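Local atomic coordinates of F-actin-capping protein subunit alpha (Plasmodium berghei, PDB entry 7A0H), a protein that forms an asymmetric homodimer and probably caps the fast-growing barbed ends of actin filaments, blocking subunit exchange there without severing them. Residues K115-C120 and I243-A247; N169-L175 and S195-L201; E66-I70 and K157-Y163. Numbering follows the deposited sequence.

Overall arrangement
Contacts 1 and 2 lie closest, their centres about 12 Å apart, and contact 3 is about 18 Å from each. They share the five-stranded antiparallel sheet, whose first three strands, 154-167, 170-183 and 187-200, are successive in sequence and space. Contact 2 pairs the second and third of these; contact 1 packs helices 112-131 and 243-266 against one face; contact 3 sets strand 66-70 against the first strand. Along the chain, contact 2 nests inside contact 1, contact 3 precedes contact 2, and contacts 1 and 3 alternate. Val162 meets the helix side and Ala159, Ser161 and Tyr163 meet strand 66-70, so this part of the sheet is covered on both faces, consistent with the capping protein fold.

Contact 1. Residues K115-C120 and I243-A247; sequences KYRVAC and IENFA
Both segments are alpha-helical, with phi near -65° and psi near -45° almost throughout; 115-120 lies inside helix 112-131, and 243-247 is the first turn of helix 243-266. The short axes approach to 8.5 Å, and their N-to-C directions make an angle of 48° (signed crossing angle -48°). CA separations shrink along the pair, from 5.8 Å for Tyr116-Ile243 to 5.6 Å for Ala119-Glu244 and 4.6 Å for Cys120-Ala247, so the helices converge where small residues face each other. There Ala247 CB lies 3.5 Å from Ala119 O and 3.9 Å from Ala119 CB. Ile243, in the mt rotamer, points toward the other helix: its CG2 is 3.6 Å from Tyr116 CA and 3.7 Å from Ala119 CB, while its CG1 forms a CH-pi contact 4.0 Å from the Tyr116 ring centroid. Tyr116 (chi1 m) presents its edge to the face of Phe246 (chi1 t) in a T-shaped pair, centroids 4.9 Å apart and planes at 82°. Cys120 SG sits at the edge of the Phe246 ring, 5.4 Å from its centroid, a sulfur-aromatic contact. This is apolar helix-helix packing, without a hydrogen bond across the segments. The pair packs on the five-stranded sheet: Phe200 on strand 187-200 meets both aromatic rings, and Leu173 on strand 170-183 touches Cys120 and Phe246.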
loop_
_atom_site.group_PDB
_atom_site.type_symbol
_atom_site.label_atom_id
_atom_site.label_comp_id
_atom_site.label_asym_id
_atom_site.label_seq_id
_atom_site.Cartn_x
_atom_site.Cartn_y
_atom_site.Cartn_z
ATOM N N LYS A 115 -3.202 -7.786 -41.939
ATOM C CA LYS A 115 -3.390 -6.455 -42.511
ATOM C C LYS A 115 -4.167 -5.575 -41.541
ATOM O O LYS A 115 -3.810 -4.412 -41.306
ATOM C CB LYS A 115 -4.136 -6.591 -43.840
ATOM C CG LYS A 115 -3.320 -7.042 -45.047
ATOM C CD LYS A 115 -4.203 -7.009 -46.334
ATOM C CE LYS A 115 -3.483 -7.568 -47.571
ATOM N NZ LYS A 115 -4.380 -8.432 -48.438
ATOM N N TYR A 116 -5.145 -6.149 -40.851
ATOM C CA TYR A 116 -5.791 -5.409 -39.775
ATOM C C TYR A 116 -4.790 -4.998 -38.705
ATOM O O TYR A 116 -4.790 -3.838 -38.267
ATOM C CB TYR A 116 -6.879 -6.294 -39.200
ATOM C CG TYR A 116 -8.201 -6.263 -39.945
ATOM C CD1 TYR A 116 -9.152 -5.284 -39.692
ATOM C CD2 TYR A 116 -8.489 -7.191 -40.912
ATOM C CE1 TYR A 116 -10.393 -5.262 -40.347
ATOM C CE2 TYR A 116 -9.697 -7.183 -41.566
ATOM C CZ TYR A 116 -10.636 -6.197 -41.285
ATOM O OH TYR A 116 -11.817 -6.175 -41.913
ATOM N N ARG A 117 -3.908 -5.946 -38.291
ATOM C CA ARG A 117 -2.938 -5.698 -37.216
ATOM C C ARG A 117 -1.968 -4.608 -37.631
ATOM O O ARG A 117 -1.619 -3.712 -36.831
ATOM C CB ARG A 117 -2.173 -7.011 -36.865
ATOM C CG ARG A 117 -1.320 -6.923 -35.497
ATOM C CD ARG A 117 -0.155 -7.960 -35.404
ATOM N NE ARG A 117 0.858 -7.606 -36.382
ATOM C CZ ARG A 117 1.716 -6.597 -36.268
ATOM N NH1 ARG A 117 1.759 -5.835 -35.178
ATOM N NH2 ARG A 117 2.555 -6.393 -37.266
ATOM N N VAL A 118 -1.478 -4.703 -38.861
ATOM C CA VAL A 118 -0.509 -3.708 -39.316
ATOM C C VAL A 118 -1.165 -2.325 -39.273
ATOM O O VAL A 118 -0.584 -1.371 -38.721
ATOM C CB VAL A 118 0.021 -4.047 -40.704
ATOM C CG1 VAL A 118 0.767 -2.898 -41.275
ATOM C CG2 VAL A 118 1.032 -5.336 -40.655
ATOM N N ALA A 119 -2.399 -2.214 -39.832
ATOM C CA ALA A 119 -3.095 -0.930 -39.863
ATOM C C ALA A 119 -3.373 -0.436 -38.443
ATOM O O ALA A 119 -3.182 0.749 -38.113
ATOM C CB ALA A 119 -4.438 -1.060 -40.616
ATOM N N CYS A 120 -3.892 -1.310 -37.593
ATOM C CA CYS A 120 -4.089 -0.851 -36.232
ATOM C C CYS A 120 -2.775 -0.461 -35.570
ATOM O O CYS A 120 -2.747 0.498 -34.798
ATOM C CB CYS A 120 -4.759 -1.884 -35.414
ATOM S SG CYS A 120 -6.516 -2.203 -35.778
ATOM N N ILE A 243 -9.861 -1.469 -44.221
ATOM C CA ILE A 243 -9.041 -1.894 -43.087
ATOM C C ILE A 243 -8.461 -0.683 -42.367
ATOM O O ILE A 243 -8.503 -0.568 -41.119
ATOM C CB ILE A 243 -7.955 -2.903 -43.542
ATOM C CG1 ILE A 243 -8.656 -4.207 -43.982
ATOM C CG2 ILE A 243 -6.915 -3.186 -42.408
ATOM C CD1 ILE A 243 -7.761 -5.220 -44.677
ATOM N N GLU A 244 -7.990 0.276 -43.132
ATOM C CA GLU A 244 -7.437 1.464 -42.522
ATOM C C GLU A 244 -8.494 2.271 -41.787
ATOM O O GLU A 244 -8.253 2.764 -40.659
ATOM C CB GLU A 244 -6.817 2.294 -43.615
ATOM C CG GLU A 244 -6.300 3.553 -43.136
ATOM C CD GLU A 244 -5.571 4.377 -44.205
ATOM O OE1 GLU A 244 -5.179 3.851 -45.289
ATOM O OE2 GLU A 244 -5.466 5.598 -43.935
ATOM N N ASN A 245 -9.677 2.402 -42.365
ATOM C CA ASN A 245 -10.726 3.154 -41.686
ATOM C C ASN A 245 -11.127 2.456 -40.396
ATOM O O ASN A 245 -11.484 3.104 -39.407
ATOM C CB ASN A 245 -11.959 3.314 -42.579
ATOM C CG ASN A 245 -11.767 4.306 -43.747
ATOM O OD1 ASN A 245 -10.780 5.054 -43.812
ATOM N ND2 ASN A 245 -12.737 4.278 -44.700
ATOM N N PHE A 246 -11.129 1.116 -40.428
ATOM C CA PHE A 246 -11.350 0.286 -39.236
ATOM C C PHE A 246 -10.383 0.662 -38.100
ATOM O O PHE A 246 -10.805 0.952 -37.001
ATOM C CB PHE A 246 -11.218 -1.199 -39.653
ATOM C CG PHE A 246 -11.391 -2.241 -38.498
ATOM C CD1 PHE A 246 -12.604 -2.906 -38.319
ATOM C CD2 PHE A 246 -10.327 -2.548 -37.630
ATOM C CE1 PHE A 246 -12.777 -3.857 -37.314
ATOM C CE2 PHE A 246 -10.494 -3.456 -36.570
ATOM C CZ PHE A 246 -11.704 -4.161 -36.432
ATOM N N ALA A 247 -9.103 0.805 -38.419
ATOM C CA ALA A 247 -8.068 1.150 -37.451
ATOM C C ALA A 247 -8.312 2.550 -36.904
ATOM O O ALA A 247 -8.267 2.804 -35.664
ATOM C CB ALA A 247 -6.703 1.007 -38.185
#

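Contact 2. Residues N169-L175 and S195-L201; sequences NKYNLFL and SWNVNFL
Segment 195-201 runs antiparallel to 169-175 at 170°, with the short strand axes 4.5 Å apart at closest and the backbones extended from Lys170 to Leu175 and from Ser195 to Phe200; Asn169, with phi 72° and psi -2°, lies outside the strand. Trp196 opposes Leu175 as a hydrogen-bonded pair (Leu175 N to Trp196 O 2.6 Å, Trp196 N to Leu175 O 2.7 Å); its indole NE1 is hydrogen-bonded to Ser194 OG. Asn197 opposes Phe174 as a non-hydrogen-bonded pair and is diagonal to Asn172 on the same face, both with chi1 t: Asn197 ND2 donates to Asn172 OD1 at 2.9 Å, and Asn172 ND2 to Asn197 OD1 at 3.0 Å, a reciprocal amide pair. Val198 faces Leu173 through two 2.9 Å bonds, Leu173 N to Val198 O and Val198 N to Leu173 O. These strands form the beta hairpin 170-183/187-200 within the five-stranded sheet; the face bearing Leu173, Leu175, Trp196 and Phe200 is covered by helices 112-131 and 243-266. Asn199 sits opposite Asn172 as a non-hydrogen-bonded pair, CA atoms 4.4 Å apart. Phe200 (chi1 p) pairs with Tyr171 (Tyr171 N to Phe200 O 2.8 Å, Phe200 N to Tyr171 O 3.0 Å) and receives the Tyr171 edge on its ring face in an offset T-shaped stack, centroids 5.5 Å apart, planes at 70°. Leu201 leaves the strand, its CD2 3.4 Å from Asn169 O.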
loop_
_atom_site.group_PDB
_atom_site.type_symbol
_atom_site.label_atom_id
_atom_site.label_comp_id
_atom_site.label_asym_id
_atom_site.label_seq_id
_atom_site.Cartn_x
_atom_site.Cartn_y
_atom_site.Cartn_z
ATOM N N ASN A 169 -12.114 -18.938 -36.862
ATOM C CA ASN A 169 -12.385 -17.989 -37.944
ATOM C C ASN A 169 -12.873 -16.627 -37.419
ATOM O O ASN A 169 -13.045 -15.695 -38.225
ATOM C CB ASN A 169 -13.372 -18.581 -38.965
ATOM C CG ASN A 169 -13.908 -17.552 -39.942
ATOM O OD1 ASN A 169 -13.170 -16.686 -40.432
ATOM N ND2 ASN A 169 -15.210 -17.627 -40.216
ATOM N N LYS A 170 -13.026 -16.456 -36.099
ATOM C CA LYS A 170 -13.257 -15.137 -35.511
ATOM C C LYS A 170 -11.938 -14.458 -35.136
ATOM O O LYS A 170 -11.067 -15.071 -34.516
ATOM C CB LYS A 170 -14.166 -15.245 -34.286
ATOM C CG LYS A 170 -14.771 -13.914 -33.924
ATOM C CD LYS A 170 -16.148 -14.071 -33.281
ATOM C CE LYS A 170 -16.810 -12.717 -33.012
ATOM N NZ LYS A 170 -17.658 -12.733 -31.741
ATOM N N TYR A 171 -11.790 -13.204 -35.546
ATOM C CA TYR A 171 -10.520 -12.526 -35.410
ATOM C C TYR A 171 -10.434 -11.801 -34.079
ATOM O O TYR A 171 -11.439 -11.579 -33.411
ATOM C CB TYR A 171 -10.232 -11.483 -36.477
ATOM C CG TYR A 171 -10.089 -11.974 -37.887
ATOM C CD1 TYR A 171 -9.690 -13.287 -38.163
ATOM C CD2 TYR A 171 -10.332 -11.125 -38.941
ATOM C CE1 TYR A 171 -9.569 -13.734 -39.461
ATOM C CE2 TYR A 171 -10.219 -11.555 -40.247
ATOM C CZ TYR A 171 -9.831 -12.854 -40.504
ATOM O OH TYR A 171 -9.715 -13.265 -41.807
ATOM N N ASN A 172 -9.210 -11.446 -33.693
ATOM C CA ASN A 172 -9.074 -10.771 -32.416
ATOM C C ASN A 172 -7.878 -9.849 -32.488
ATOM O O ASN A 172 -6.834 -10.192 -33.056
ATOM C CB ASN A 172 -8.931 -11.763 -31.253
ATOM C CG ASN A 172 -8.932 -11.058 -29.925
ATOM O OD1 ASN A 172 -9.990 -10.851 -29.299
ATOM N ND2 ASN A 172 -7.754 -10.579 -29.520
ATOM N N LEU A 173 -8.063 -8.661 -32.028
ATOM C CA LEU A 173 -6.948 -7.745 -31.968
ATOM C C LEU A 173 -6.871 -7.156 -30.567
ATOM O O LEU A 173 -7.883 -6.715 -29.996
ATOM C CB LEU A 173 -7.101 -6.667 -33.010
ATOM C CG LEU A 173 -6.996 -6.958 -34.504
ATOM C CD1 LEU A 173 -7.686 -5.695 -35.161
ATOM C CD2 LEU A 173 -5.612 -7.098 -34.987
ATOM N N PHE A 174 -5.656 -7.082 -30.075
ATOM C CA PHE A 174 -5.375 -6.585 -28.760
ATOM C C PHE A 174 -4.390 -5.473 -28.953
ATOM O O PHE A 174 -3.320 -5.701 -29.539
ATOM C CB PHE A 174 -4.817 -7.665 -27.889
ATOM C CG PHE A 174 -4.593 -7.236 -26.433
ATOM C CD1 PHE A 174 -5.676 -7.064 -25.600
ATOM C CD2 PHE A 174 -3.310 -7.010 -25.928
ATOM C CE1 PHE A 174 -5.512 -6.703 -24.258
ATOM C CE2 PHE A 174 -3.109 -6.652 -24.557
ATOM C CZ PHE A 174 -4.197 -6.517 -23.729
ATOM N N LEU A 175 -4.804 -4.267 -28.539
ATOM C CA LEU A 175 -4.045 -3.032 -28.757
ATOM C C LEU A 175 -3.641 -2.563 -27.392
ATOM O O LEU A 175 -4.493 -2.529 -26.479
ATOM C CB LEU A 175 -4.871 -1.905 -29.441
ATOM C CG LEU A 175 -5.447 -2.094 -30.857
ATOM C CD1 LEU A 175 -6.758 -2.828 -30.734
ATOM C CD2 LEU A 175 -5.607 -0.773 -31.673
ATOM N N SER A 195 -5.263 -0.740 -22.486
ATOM C CA SER A 195 -5.347 -1.967 -23.241
ATOM C C SER A 195 -6.724 -2.160 -23.834
ATOM O O SER A 195 -7.740 -1.863 -23.178
ATOM C CB SER A 195 -4.915 -3.237 -22.312
ATOM O OG SER A 195 -5.777 -3.315 -21.194
ATOM N N TRP A 196 -6.765 -2.715 -25.048
ATOM C CA TRP A 196 -7.970 -2.680 -25.901
ATOM C C TRP A 196 -8.058 -3.990 -26.655
ATOM O O TRP A 196 -7.045 -4.472 -27.218
ATOM C CB TRP A 196 -7.891 -1.465 -26.876
ATOM C CG TRP A 196 -7.845 -0.224 -26.052
ATOM C CD1 TRP A 196 -6.719 0.387 -25.569
ATOM C CD2 TRP A 196 -8.964 0.515 -25.528
ATOM N NE1 TRP A 196 -7.058 1.413 -24.701
ATOM C CE2 TRP A 196 -8.425 1.528 -24.691
ATOM C CE3 TRP A 196 -10.360 0.432 -25.713
ATOM C CZ2 TRP A 196 -9.242 2.532 -24.100
ATOM C CZ3 TRP A 196 -11.176 1.359 -25.054
ATOM C CH2 TRP A 196 -10.600 2.414 -24.261
ATOM N N ASN A 197 -9.236 -4.589 -26.589
ATOM C CA ASN A 197 -9.519 -5.797 -27.350
ATOM C C ASN A 197 -10.752 -5.644 -28.261
ATOM O O ASN A 197 -11.784 -5.057 -27.882
ATOM C CB ASN A 197 -9.755 -6.932 -26.383
ATOM C CG ASN A 197 -9.601 -8.259 -27.018
ATOM O OD1 ASN A 197 -8.505 -8.665 -27.393
ATOM N ND2 ASN A 197 -10.709 -8.957 -27.163
ATOM N N VAL A 198 -10.653 -6.189 -29.454
ATOM C CA VAL A 198 -11.837 -6.330 -30.294
ATOM C C VAL A 198 -11.857 -7.731 -30.876
ATOM O O VAL A 198 -10.850 -8.212 -31.420
ATOM C CB VAL A 198 -11.952 -5.286 -31.433
ATOM C CG1 VAL A 198 -10.751 -5.274 -32.237
ATOM C CG2 VAL A 198 -13.113 -5.636 -32.334
ATOM N N ASN A 199 -12.995 -8.381 -30.767
ATOM C CA ASN A 199 -13.162 -9.712 -31.325
ATOM C C ASN A 199 -14.255 -9.596 -32.393
ATOM O O ASN A 199 -15.389 -9.252 -32.069
ATOM C CB ASN A 199 -13.527 -10.710 -30.204
ATOM C CG ASN A 199 -13.470 -12.151 -30.672
ATOM O OD1 ASN A 199 -12.413 -12.637 -31.111
ATOM N ND2 ASN A 199 -14.629 -12.810 -30.688
ATOM N N PHE A 200 -13.941 -9.976 -33.638
ATOM C CA PHE A 200 -14.766 -9.540 -34.763
ATOM C C PHE A 200 -14.589 -10.444 -35.976
ATOM O O PHE A 200 -13.566 -11.113 -36.138
ATOM C CB PHE A 200 -14.425 -8.099 -35.189
ATOM C CG PHE A 200 -13.130 -8.000 -35.886
ATOM C CD1 PHE A 200 -13.089 -7.725 -37.224
ATOM C CD2 PHE A 200 -11.928 -8.200 -35.213
ATOM C CE1 PHE A 200 -11.852 -7.675 -37.898
ATOM C CE2 PHE A 200 -10.693 -8.141 -35.876
ATOM C CZ PHE A 200 -10.649 -7.908 -37.212
ATOM N N LEU A 201 -15.596 -10.408 -36.846
ATOM C CA LEU A 201 -15.507 -10.988 -38.181
ATOM C C LEU A 201 -15.216 -9.925 -39.236
ATOM O O LEU A 201 -15.564 -8.752 -39.094
ATOM C CB LEU A 201 -16.806 -11.702 -38.548
ATOM C CG LEU A 201 -17.063 -12.965 -37.766
ATOM C CD1 LEU A 201 -18.540 -13.239 -37.878
ATOM C CD2 LEU A 201 -16.113 -14.169 -38.275
#

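Contact 3. Residues E66-I70 and K157-Y163; sequences EYIII and KCASSVY
Tyr67 loses the most surface here, 91 Å², followed by Ile69 with 71 Å² and Ala159 with 44 Å². Their extended strands, 66-70 and 157-163, cross face to face at -63°, with axes 7.9 Å apart at closest; the nearest CA atoms, those of Tyr67 and Ala159, are 6.8 Å apart. Tyr67 (chi1 m, chi2 -81°) extends along the other strand: its CE2 lies 3.8 Å from Cys158 O and its OH 3.4 Å from Lys157 CG, with a weak hydrogen bond of 3.4 Å from Lys157 NZ to Tyr67 OH. Such crossing joins two layers: the small antiparallel sheet 58-62/66-70 packs through side chains on the edge strand, within this chain, of the five-stranded sheet. Ala159 CB, pointing toward 66-70, meets Tyr67 CD2 at 4.0 Å and, more loosely, Ile69 CD1 at 4.4 Å. Ile69, in the mt rotamer, sets CD1 4.0 Å from Ser161 CB, while its CB lies 3.5 Å from Tyr163 OH. The CA-CB bond of Cys158 points away from 66-70; its side chain touches Cys179 on strand 170-183, with which it forms a disulfide in a structure of this protein.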
loop_
_atom_site.group_PDB
_atom_site.type_symbol
_atom_site.label_atom_id
_atom_site.label_comp_id
_atom_site.label_asym_id
_atom_site.label_seq_id
_atom_site.Cartn_x
_atom_site.Cartn_y
_atom_site.Cartn_z
ATOM N N GLU A 66 14.061 -1.055 -28.398
ATOM C CA GLU A 66 12.876 -1.897 -28.493
ATOM C C GLU A 66 12.460 -2.398 -27.113
ATOM O O GLU A 66 13.145 -2.211 -26.095
ATOM C CB GLU A 66 13.106 -3.122 -29.392
ATOM C CG GLU A 66 13.551 -2.868 -30.834
ATOM C CD GLU A 66 12.508 -2.251 -31.752
ATOM O OE1 GLU A 66 11.306 -2.103 -31.381
ATOM O OE2 GLU A 66 12.921 -1.924 -32.889
ATOM N N TYR A 67 11.277 -2.992 -27.089
ATOM C CA TYR A 67 10.728 -3.536 -25.872
ATOM C C TYR A 67 9.937 -4.787 -26.247
ATOM O O TYR A 67 9.297 -4.845 -27.297
ATOM C CB TYR A 67 9.775 -2.591 -25.117
ATOM C CG TYR A 67 10.502 -1.400 -24.472
ATOM C CD1 TYR A 67 11.171 -1.525 -23.251
ATOM C CD2 TYR A 67 10.522 -0.138 -25.116
ATOM C CE1 TYR A 67 11.873 -0.429 -22.702
ATOM C CE2 TYR A 67 11.230 0.925 -24.583
ATOM C CZ TYR A 67 11.899 0.786 -23.386
ATOM O OH TYR A 67 12.566 1.871 -22.881
ATOM N N ILE A 68 10.030 -5.770 -25.388
ATOM C CA ILE A 68 9.139 -6.914 -25.359
ATOM C C ILE A 68 8.167 -6.574 -24.272
ATOM O O ILE A 68 8.576 -6.051 -23.223
ATOM C CB ILE A 68 9.880 -8.235 -25.011
ATOM C CG1 ILE A 68 10.895 -8.630 -26.078
ATOM C CG2 ILE A 68 8.853 -9.339 -24.830
ATOM C CD1 ILE A 68 10.207 -9.059 -27.366
ATOM N N ILE A 69 6.893 -6.863 -24.495
ATOM C CA ILE A 69 5.898 -6.591 -23.469
ATOM C C ILE A 69 5.380 -7.912 -22.950
ATOM O O ILE A 69 4.910 -8.749 -23.729
ATOM C CB ILE A 69 4.756 -5.734 -23.982
ATOM C CG1 ILE A 69 5.263 -4.557 -24.817
ATOM C CG2 ILE A 69 4.001 -5.221 -22.785
ATOM C CD1 ILE A 69 4.130 -3.736 -25.249
ATOM N N ILE A 70 5.439 -8.086 -21.632
ATOM C CA ILE A 70 5.099 -9.334 -21.018
ATOM C C ILE A 70 3.667 -9.294 -20.587
ATOM O O ILE A 70 3.329 -8.493 -19.721
ATOM C CB ILE A 70 5.955 -9.602 -19.774
ATOM C CG1 ILE A 70 7.454 -9.403 -19.963
ATOM C CG2 ILE A 70 5.719 -10.983 -19.339
ATOM C CD1 ILE A 70 8.017 -10.219 -21.066
ATOM N N LYS A 157 9.700 5.736 -20.244
ATOM C CA LYS A 157 9.781 4.607 -21.178
ATOM C C LYS A 157 8.382 4.284 -21.677
ATOM O O LYS A 157 7.476 4.067 -20.853
ATOM C CB LYS A 157 10.410 3.359 -20.526
ATOM C CG LYS A 157 11.886 3.544 -20.034
ATOM C CD LYS A 157 12.457 2.262 -19.373
ATOM C CE LYS A 157 13.970 2.374 -19.129
ATOM N NZ LYS A 157 14.814 2.367 -20.386
ATOM N N CYS A 158 8.220 4.246 -23.014
ATOM C CA CYS A 158 6.921 4.151 -23.676
ATOM C C CYS A 158 6.964 2.977 -24.635
ATOM O O CYS A 158 7.983 2.716 -25.294
ATOM C CB CYS A 158 6.545 5.435 -24.464
ATOM S SG CYS A 158 4.826 5.412 -25.218
ATOM N N ALA A 159 5.855 2.267 -24.723
ATOM C CA ALA A 159 5.798 1.207 -25.718
ATOM C C ALA A 159 4.345 0.973 -26.078
ATOM O O ALA A 159 3.433 1.205 -25.252
ATOM C CB ALA A 159 6.509 -0.081 -25.200
ATOM N N SER A 160 4.142 0.537 -27.324
ATOM C CA SER A 160 2.815 0.200 -27.815
ATOM C C SER A 160 2.958 -0.949 -28.807
ATOM O O SER A 160 3.952 -1.016 -29.546
ATOM C CB SER A 160 2.125 1.373 -28.574
ATOM O OG SER A 160 2.980 1.868 -29.660
ATOM N N SER A 161 1.881 -1.729 -28.951
ATOM C CA SER A 161 2.009 -2.923 -29.761
ATOM C C SER A 161 0.632 -3.338 -30.162
ATOM O O SER A 161 -0.293 -3.073 -29.421
ATOM C CB SER A 161 2.681 -4.074 -28.928
ATOM O OG SER A 161 2.756 -5.201 -29.760
ATOM N N VAL A 162 0.480 -4.048 -31.273
ATOM C CA VAL A 162 -0.814 -4.661 -31.560
ATOM C C VAL A 162 -0.596 -6.145 -31.865
ATOM O O VAL A 162 0.270 -6.499 -32.691
ATOM C CB VAL A 162 -1.584 -3.977 -32.728
ATOM C CG1 VAL A 162 -2.945 -4.630 -32.832
ATOM C CG2 VAL A 162 -1.918 -2.408 -32.474
ATOM N N TYR A 163 -1.431 -7.002 -31.244
ATOM C CA TYR A 163 -1.338 -8.453 -31.366
ATOM C C TYR A 163 -2.578 -9.042 -32.026
ATOM O O TYR A 163 -3.703 -8.630 -31.729
ATOM C CB TYR A 163 -1.183 -9.188 -29.946
ATOM C CG TYR A 163 -0.076 -8.650 -29.099
ATOM C CD1 TYR A 163 1.217 -9.219 -29.146
ATOM C CD2 TYR A 163 -0.279 -7.543 -28.324
ATOM C CE1 TYR A 163 2.275 -8.684 -28.430
ATOM C CE2 TYR A 163 0.764 -7.015 -27.542
ATOM C CZ TYR A 163 2.024 -7.575 -27.582
ATOM O OH TYR A 163 3.069 -7.021 -26.827
#